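Local atomic coordinates of intracellular growth locus, subunit C (Francisella tularensis subsp. tularensis, PDB entry 2QWU), a protein that probably supports bacterial growth inside host cells as an Hcp-like tube component of the Francisella type VI secretion system. Residues 129-132 with 133-137; 193-196 with 197-201; 99-102 with 103-107. The protein carries 2 engineered substitutions. All coordinates share one frame; numbering follows the deposited sequence.

Contact 1: 129-132 with 133-137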
loop_
_atom_site.group_PDB
_atom_site.type_symbol
_atom_site.label_atom_id
_atom_site.label_comp_id
_atom_site.label_asym_id
_atom_site.label_seq_id
_atom_site.Cartn_x
_atom_site.Cartn_y
_atom_site.Cartn_z
ATOM N N GLN A 129 11.890 -1.777 3.726
ATOM C CA GLN A 129 10.715 -1.265 4.434
ATOM C C GLN A 129 10.871 -1.169 5.967
ATOM O O GLN A 129 10.396 -0.226 6.566
ATOM C CB GLN A 129 9.571 -2.200 4.127
ATOM C CG GLN A 129 9.275 -2.301 2.626
ATOM C CD GLN A 129 8.093 -3.215 2.369
ATOM O OE1 GLN A 129 7.541 -3.820 3.303
ATOM N NE2 GLN A 129 7.686 -3.319 1.125
ATOM N N GLU A 130 11.542 -2.136 6.581
ATOM C CA GLU A 130 11.687 -2.137 8.024
ATOM C C GLU A 130 13.122 -2.539 8.399
ATOM O O GLU A 130 13.690 -3.472 7.773
ATOM C CB GLU A 130 10.710 -3.169 8.598
ATOM C CG GLU A 130 10.762 -3.377 10.074
ATOM C CD GLU A 130 9.708 -4.402 10.533
ATOM O OE1 GLU A 130 9.789 -5.586 10.163
ATOM O OE2 GLU A 130 8.799 -4.004 11.309
ATOM N N TYR A 131 13.684 -1.821 9.368
ATOM C CA TYR A 131 15.041 -2.131 9.854
ATOM C C TYR A 131 14.913 -3.298 10.863
ATOM O O TYR A 131 14.315 -3.182 11.930
ATOM C CB TYR A 131 15.694 -0.876 10.475
ATOM C CG TYR A 131 17.162 -1.071 10.767
ATOM C CD1 TYR A 131 18.043 -1.336 9.727
ATOM C CD2 TYR A 131 17.661 -0.946 12.058
ATOM C CE1 TYR A 131 19.427 -1.465 9.953
ATOM C CE2 TYR A 131 19.057 -1.074 12.317
ATOM C CZ TYR A 131 19.911 -1.327 11.242
ATOM O OH TYR A 131 21.273 -1.462 11.408
ATOM N N LYS A 132 15.464 -4.430 10.481
ATOM C CA LYS A 132 15.338 -5.658 11.241
ATOM C C LYS A 132 16.233 -5.800 12.462
ATOM O O LYS A 132 17.165 -5.019 12.658
ATOM C CB LYS A 132 15.518 -6.843 10.280
ATOM C CG LYS A 132 14.650 -6.766 9.026
ATOM C CD LYS A 132 13.139 -6.898 9.365
ATOM C CE LYS A 132 12.313 -6.943 8.080
ATOM N NZ LYS A 132 10.938 -7.456 8.374
ATOM N N THR A 133 15.919 -6.814 13.287
ATOM C CA THR A 133 16.664 -6.989 14.534
ATOM C C THR A 133 18.105 -7.375 14.332
ATOM O O THR A 133 18.899 -7.251 15.260
ATOM C CB THR A 133 15.957 -8.007 15.489
ATOM O OG1 THR A 133 15.756 -9.269 14.834
ATOM C CG2 THR A 133 14.547 -7.402 15.928
ATOM N N ASP A 134 18.430 -7.888 13.143
ATOM C CA ASP A 134 19.800 -8.243 12.858
ATOM C C ASP A 134 20.589 -7.142 12.123
ATOM O O ASP A 134 21.616 -7.402 11.470
ATOM C CB ASP A 134 19.855 -9.602 12.125
ATOM C CG ASP A 134 19.145 -9.591 10.763
ATOM O OD1 ASP A 134 18.303 -8.691 10.502
ATOM O OD2 ASP A 134 19.417 -10.526 9.968
ATOM N N GLU A 135 20.090 -5.911 12.237
ATOM C CA GLU A 135 20.733 -4.712 11.703
ATOM C C GLU A 135 20.922 -4.655 10.197
ATOM O O GLU A 135 21.991 -4.300 9.674
ATOM C CB GLU A 135 22.085 -4.493 12.414
ATOM C CG GLU A 135 21.934 -4.498 13.929
ATOM C CD GLU A 135 23.128 -3.904 14.654
ATOM O OE1 GLU A 135 24.289 -4.225 14.280
ATOM O OE2 GLU A 135 22.889 -3.124 15.618
ATOM N N ALA A 136 19.851 -4.979 9.503
ATOM C CA ALA A 136 19.819 -4.942 8.049
ATOM C C ALA A 136 18.351 -4.627 7.741
ATOM O O ALA A 136 17.463 -4.976 8.521
ATOM C CB ALA A 136 20.179 -6.300 7.482
ATOM N N TRP A 137 18.111 -3.953 6.619
ATOM C CA TRP A 137 16.744 -3.664 6.185
ATOM C C TRP A 137 16.128 -4.869 5.464
ATOM O O TRP A 137 16.836 -5.657 4.814
ATOM C CB TRP A 137 16.760 -2.501 5.211
ATOM C CG TRP A 137 17.060 -1.194 5.834
ATOM C CD1 TRP A 137 18.290 -0.616 5.989
ATOM C CD2 TRP A 137 16.103 -0.297 6.402
ATOM N NE1 TRP A 137 18.158 0.591 6.642
ATOM C CE2 TRP A 137 16.819 0.811 6.900
ATOM C CE3 TRP A 137 14.687 -0.322 6.540
ATOM C CZ2 TRP A 137 16.178 1.907 7.528
ATOM C CZ3 TRP A 137 14.044 0.763 7.169
ATOM C CH2 TRP A 137 14.803 1.873 7.657
#
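The side chains of Tyr131 and Trp137 cross at about a right angle, with Tyr131 over one face of the indole. Tyr131 CB stands almost straight above the centroid of the Trp137 six-membered ring, 3.8 Å away, in a CH-pi contact. From there the phenol runs out over the pyrrole part, and Tyr131 CD1 reaches Trp137 NE1 at 3.6 Å. The pair is edge-to-face, with the tyrosine edge turned to the indole face and the planes 55° apart. Placing Tyr131 CG anti to the backbone N (chi1 -170°) carries the ring on toward the turn, where Tyr131 OH meets Glu135 CB at 3.3 Å.

Tyr131 and Trp137 form an antiparallel non-hydrogen-bonded pair of a short beta hairpin, both side chains on the same face, beside a classic bulge in which Gln129 and Glu130 both oppose Gly138. A type I turn from Lys132 to Glu135 closes the loop, and Lys132 N donates to Ala136 O at 2.9 Å. The Lys132 side chain bends at chi2 (-67°) and runs back from the turn. Lys132 NZ forms a 2.8 Å salt bridge to the anti lone pair of Glu130 OE1 and also donates to the carbonyls of Cys194 and Ile139.

Contact 2: 193-196 with 197-201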
loop_
_atom_site.group_PDB
_atom_site.type_symbol
_atom_site.label_atom_id
_atom_site.label_comp_id
_atom_site.label_asym_id
_atom_site.label_seq_id
_atom_site.Cartn_x
_atom_site.Cartn_y
_atom_site.Cartn_z
ATOM N N CYS A 193 8.382 -10.767 5.615
ATOM C CA CYS A 193 9.615 -10.972 6.393
ATOM C C CYS A 193 9.275 -10.487 7.772
ATOM O O CYS A 193 8.657 -9.402 7.930
ATOM C CB CYS A 193 10.776 -10.156 5.859
ATOM S SG CYS A 193 12.347 -10.652 6.682
ATOM N N CYS A 194 9.702 -11.279 8.756
ATOM C CA CYS A 194 9.379 -11.013 10.149
ATOM C C CYS A 194 10.455 -10.275 10.922
ATOM O O CYS A 194 10.975 -9.288 10.383
ATOM C CB CYS A 194 8.943 -12.332 10.811
ATOM S SG CYS A 194 7.529 -13.089 9.884
ATOM N N ALA A 195 10.807 -10.735 12.136
ATOM C CA ALA A 195 11.732 -9.994 12.996
ATOM C C ALA A 195 13.096 -9.629 12.418
ATOM O O ALA A 195 13.504 -8.455 12.413
ATOM C CB ALA A 195 11.928 -10.783 14.352
ATOM N N ALA A 196 13.791 -10.658 11.985
ATOM C CA ALA A 196 15.118 -10.504 11.448
ATOM C C ALA A 196 15.069 -10.600 9.920
ATOM O O ALA A 196 14.056 -11.062 9.363
ATOM C CB ALA A 196 15.999 -11.581 12.074
ATOM N N SER A 197 16.123 -10.129 9.250
ATOM C CA SER A 197 16.193 -10.159 7.791
ATOM C C SER A 197 16.225 -11.575 7.233
ATOM O O SER A 197 15.910 -11.779 6.071
ATOM C CB SER A 197 17.420 -9.388 7.260
ATOM O OG SER A 197 18.609 -10.092 7.593
ATOM N N THR A 198 16.586 -12.551 8.071
ATOM C CA THR A 198 16.626 -13.949 7.646
ATOM C C THR A 198 15.267 -14.645 7.995
ATOM O O THR A 198 15.140 -15.873 7.912
ATOM C CB THR A 198 17.762 -14.661 8.414
ATOM O OG1 THR A 198 17.538 -14.496 9.821
ATOM C CG2 THR A 198 19.140 -14.036 8.063
ATOM N N ASP A 199 14.244 -13.872 8.384
ATOM C CA ASP A 199 12.945 -14.469 8.762
ATOM C C ASP A 199 11.918 -14.353 7.626
ATOM O O ASP A 199 10.735 -13.979 7.847
ATOM C CB ASP A 199 12.372 -13.785 10.012
ATOM C CG ASP A 199 13.046 -14.231 11.299
ATOM O OD1 ASP A 199 13.440 -15.418 11.384
ATOM O OD2 ASP A 199 13.145 -13.400 12.231
ATOM N N LYS A 200 12.359 -14.655 6.404
ATOM C CA LYS A 200 11.468 -14.575 5.252
ATOM C C LYS A 200 10.402 -15.675 5.230
ATOM O O LYS A 200 10.582 -16.791 5.738
ATOM C CB LYS A 200 12.268 -14.637 3.969
ATOM C CG LYS A 200 13.289 -13.523 3.888
ATOM C CD LYS A 200 13.896 -13.422 2.510
ATOM C CE LYS A 200 15.002 -12.373 2.505
ATOM N NZ LYS A 200 15.409 -11.973 1.121
ATOM N N GLY A 201 9.263 -15.349 4.664
ATOM C CA GLY A 201 8.253 -16.361 4.585
ATOM C C GLY A 201 7.267 -16.008 3.518
ATOM O O GLY A 201 7.432 -15.040 2.783
#
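Asp199 folds its carboxylate back over the loop that precedes it and holds the backbone of Ala196. Asp199 CB touches Ala196 O at 3.3 Å and also packs on Cys194 CB at 3.8 Å, so the base of the side chain already meets two residues of the 193-196 segment. With CG beside the backbone N (chi1 -77°), the carboxyl carbon is carried toward the Ala196 amide. At the tip, Asp199 OD2 accepts the N-H of Ala196, with Ala196 N at 2.8 Å. The bond is nearly straight at the hydrogen (163°) and arrives on the anti side of the oxygen, 30° out of the carboxylate plane. Two methyl groups also come close to Asp199 OD2, Ala196 CB at 3.4 Å and Ala195 CB at 3.6 Å.

The backbone of Asp199 adds two further bonds. Asp199 N donates to Ala196 O at 3.0 Å, closing a type I turn from Ala196 to Asp199, while Asp199 O receives Cys194 N at 3.0 Å. Three hydrogen bonds thus converge on this one residue and tie both limbs of the loop together. Next along the hairpin, Cys193 and Lys200 form an antiparallel non-hydrogen-bonded pair, their side chains on the same face, where the Cys193 thiol lies alongside the start of the lysine chain.

The loop is the connection of the two-stranded hairpin formed by strands 189-193 and 200-204. Cys194 packs on Arg9 and Val12 of helix 9-14, Cys193 shares a backbone hydrogen bond with Met140, and Ser197 OG is hydrogen-bonded to Asp134 of the 133-137 turn.

Contact 3: 99-102 with 103-107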
loop_
_atom_site.group_PDB
_atom_site.type_symbol
_atom_site.label_atom_id
_atom_site.label_comp_id
_atom_site.label_asym_id
_atom_site.label_seq_id
_atom_site.Cartn_x
_atom_site.Cartn_y
_atom_site.Cartn_z
ATOM N N VAL A 99 -8.300 16.235 -9.308
ATOM C CA VAL A 99 -8.010 14.828 -9.569
ATOM C C VAL A 99 -8.679 13.941 -8.507
ATOM O O VAL A 99 -9.108 12.833 -8.797
ATOM C CB VAL A 99 -6.454 14.553 -9.629
ATOM C CG1 VAL A 99 -6.175 13.076 -9.703
ATOM C CG2 VAL A 99 -5.850 15.218 -10.863
ATOM N N ARG A 100 -8.799 14.433 -7.283
ATOM C CA ARG A 100 -9.452 13.654 -6.252
ATOM C C ARG A 100 -10.904 13.374 -6.664
ATOM O O ARG A 100 -11.416 12.259 -6.565
ATOM C CB ARG A 100 -9.433 14.442 -4.948
ATOM C CG ARG A 100 -10.464 14.019 -3.954
ATOM C CD ARG A 100 -10.851 15.224 -3.179
ATOM N NE ARG A 100 -11.800 14.941 -2.132
ATOM C CZ ARG A 100 -12.048 15.779 -1.132
ATOM N NH1 ARG A 100 -11.417 16.954 -1.057
ATOM N NH2 ARG A 100 -12.898 15.427 -0.176
ATOM N N THR A 101 -11.577 14.417 -7.121
ATOM C CA THR A 101 -12.976 14.280 -7.495
ATOM C C THR A 101 -13.127 13.342 -8.691
ATOM O O THR A 101 -14.041 12.544 -8.729
ATOM C CB THR A 101 -13.588 15.677 -7.822
ATOM O OG1 THR A 101 -13.348 16.559 -6.721
ATOM C CG2 THR A 101 -15.129 15.554 -8.090
ATOM N N LYS A 102 -12.221 13.421 -9.655
ATOM C CA LYS A 102 -12.307 12.562 -10.818
ATOM C C LYS A 102 -12.024 11.093 -10.509
ATOM O O LYS A 102 -12.622 10.182 -11.099
ATOM C CB LYS A 102 -11.404 13.110 -11.941
ATOM C CG LYS A 102 -11.847 14.565 -12.317
ATOM C CD LYS A 102 -13.335 14.627 -12.770
ATOM C CE LYS A 102 -14.115 15.648 -11.940
ATOM N NZ LYS A 102 -15.504 15.852 -12.464
ATOM N N ILE A 103 -11.136 10.831 -9.557
ATOM C CA ILE A 103 -10.900 9.443 -9.212
ATOM C C ILE A 103 -12.149 8.911 -8.488
ATOM O O ILE A 103 -12.614 7.798 -8.717
ATOM C CB ILE A 103 -9.666 9.294 -8.280
ATOM C CG1 ILE A 103 -8.420 9.682 -9.064
ATOM C CG2 ILE A 103 -9.586 7.890 -7.752
ATOM C CD1 ILE A 103 -7.145 9.655 -8.220
ATOM N N GLU A 104 -12.717 9.724 -7.616
ATOM C CA GLU A 104 -13.869 9.263 -6.866
ATOM C C GLU A 104 -15.020 8.911 -7.797
ATOM O O GLU A 104 -15.720 7.887 -7.618
ATOM C CB GLU A 104 -14.330 10.338 -5.872
ATOM C CG GLU A 104 -13.406 10.628 -4.717
ATOM C CD GLU A 104 -13.870 11.853 -3.885
ATOM O OE1 GLU A 104 -14.586 12.758 -4.424
ATOM O OE2 GLU A 104 -13.500 11.940 -2.697
ATOM N N GLU A 105 -15.226 9.778 -8.782
ATOM C CA GLU A 105 -16.310 9.554 -9.760
ATOM C C GLU A 105 -16.093 8.340 -10.626
ATOM O O GLU A 105 -17.033 7.642 -10.975
ATOM C CB GLU A 105 -16.483 10.797 -10.668
ATOM C CG GLU A 105 -17.129 11.973 -9.943
ATOM C CD GLU A 105 -17.177 13.230 -10.797
ATOM O OE1 GLU A 105 -16.814 13.139 -12.003
ATOM O OE2 GLU A 105 -17.544 14.302 -10.268
ATOM N N LYS A 106 -14.850 8.109 -11.024
ATOM C CA LYS A 106 -14.536 6.959 -11.853
ATOM C C LYS A 106 -14.739 5.669 -11.064
ATOM O O LYS A 106 -15.299 4.702 -11.566
ATOM C CB LYS A 106 -13.089 7.062 -12.348
ATOM C CG LYS A 106 -12.702 5.942 -13.303
ATOM C CD LYS A 106 -13.491 6.057 -14.634
ATOM C CE LYS A 106 -13.120 4.938 -15.618
ATOM N NZ LYS A 106 -11.674 5.092 -16.030
ATOM N N VAL A 107 -14.307 5.663 -9.803
ATOM C CA VAL A 107 -14.482 4.477 -8.989
ATOM C C VAL A 107 -15.960 4.134 -8.807
ATOM O O VAL A 107 -16.370 3.000 -9.047
ATOM C CB VAL A 107 -13.765 4.649 -7.599
ATOM C CG1 VAL A 107 -14.192 3.531 -6.669
ATOM C CG2 VAL A 107 -12.245 4.673 -7.805
#
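Arg100 and Glu104, one helical turn apart, approach obliquely, and their charged groups meet with the guanidinium and carboxylate planes turned 75° against each other. Glu104 OE2 lies at the edge of the guanidinium, near its plane, and takes the N-H of Arg100 NE. The line is straight (169°) but the separation from Arg100 NE to Glu104 OE2 is 3.5 Å, which makes this a weak hydrogen bond within a salt bridge. Closer to the backbone, Glu104 CG rests on Arg100 O at 3.2 Å.

Lys102 and Glu105 are arranged quite differently: they run side by side and point the same way. The lysine chain bends at chi2 and again at chi3 (125°, well away from a staggered value), which swings the ammonium over to the glutamate. Lys102 NZ meets Glu105 OE1 at 3.0 Å on its syn side, tilted somewhat out of the carboxylate plane, and holds Glu105 OE2 weakly at 3.4 Å. That second oxygen also touches the methyl of Thr101, with Thr101 CG2 to Glu105 OE2 at 3.5 Å, as the threonine lies alongside the same extended glutamate chain.

The apolar pair is Val99 and Ile103, which cross obliquely so that Val99 CG1 reaches Ile103 CD1 at 3.9 Å. Beneath all these side chains runs the regular i to i+4 bonding of an alpha helix, from Ile103 N to Val99 O through Lys106 N to Lys102 O.

Helix 97-114 directly follows strand 86-96. Arg100, Ile103 and Glu104 rest on Ile160 of strand 157-162, Val107 packs against Ala44 and Phe156, and Lys106 NZ bridges to Glu46 of strand 46-47, whereas Lys102 and Glu105 are exposed.

Overall arrangement
Along the chain, contact 3 comes first, then contact 1, then contact 2. Contacts 1 and 2 are turns of two separate two-stranded hairpins, 130-131 with 137-138 and 189-193 with 200-204, and the centres of the two contacts lie about 9 Å apart. The two turns touch and are joined by hydrogen bonds, so parts of the chain distant in sequence form one peripheral cluster. Contact 3, on helix 97-114 beside the large antiparallel sheet, lies on the opposite side of the chain's centre, with its centre about 37 Å from that of contact 1 and about 38 Å from that of contact 2. The three thus mark opposite flanks of one compact, mainly beta protein.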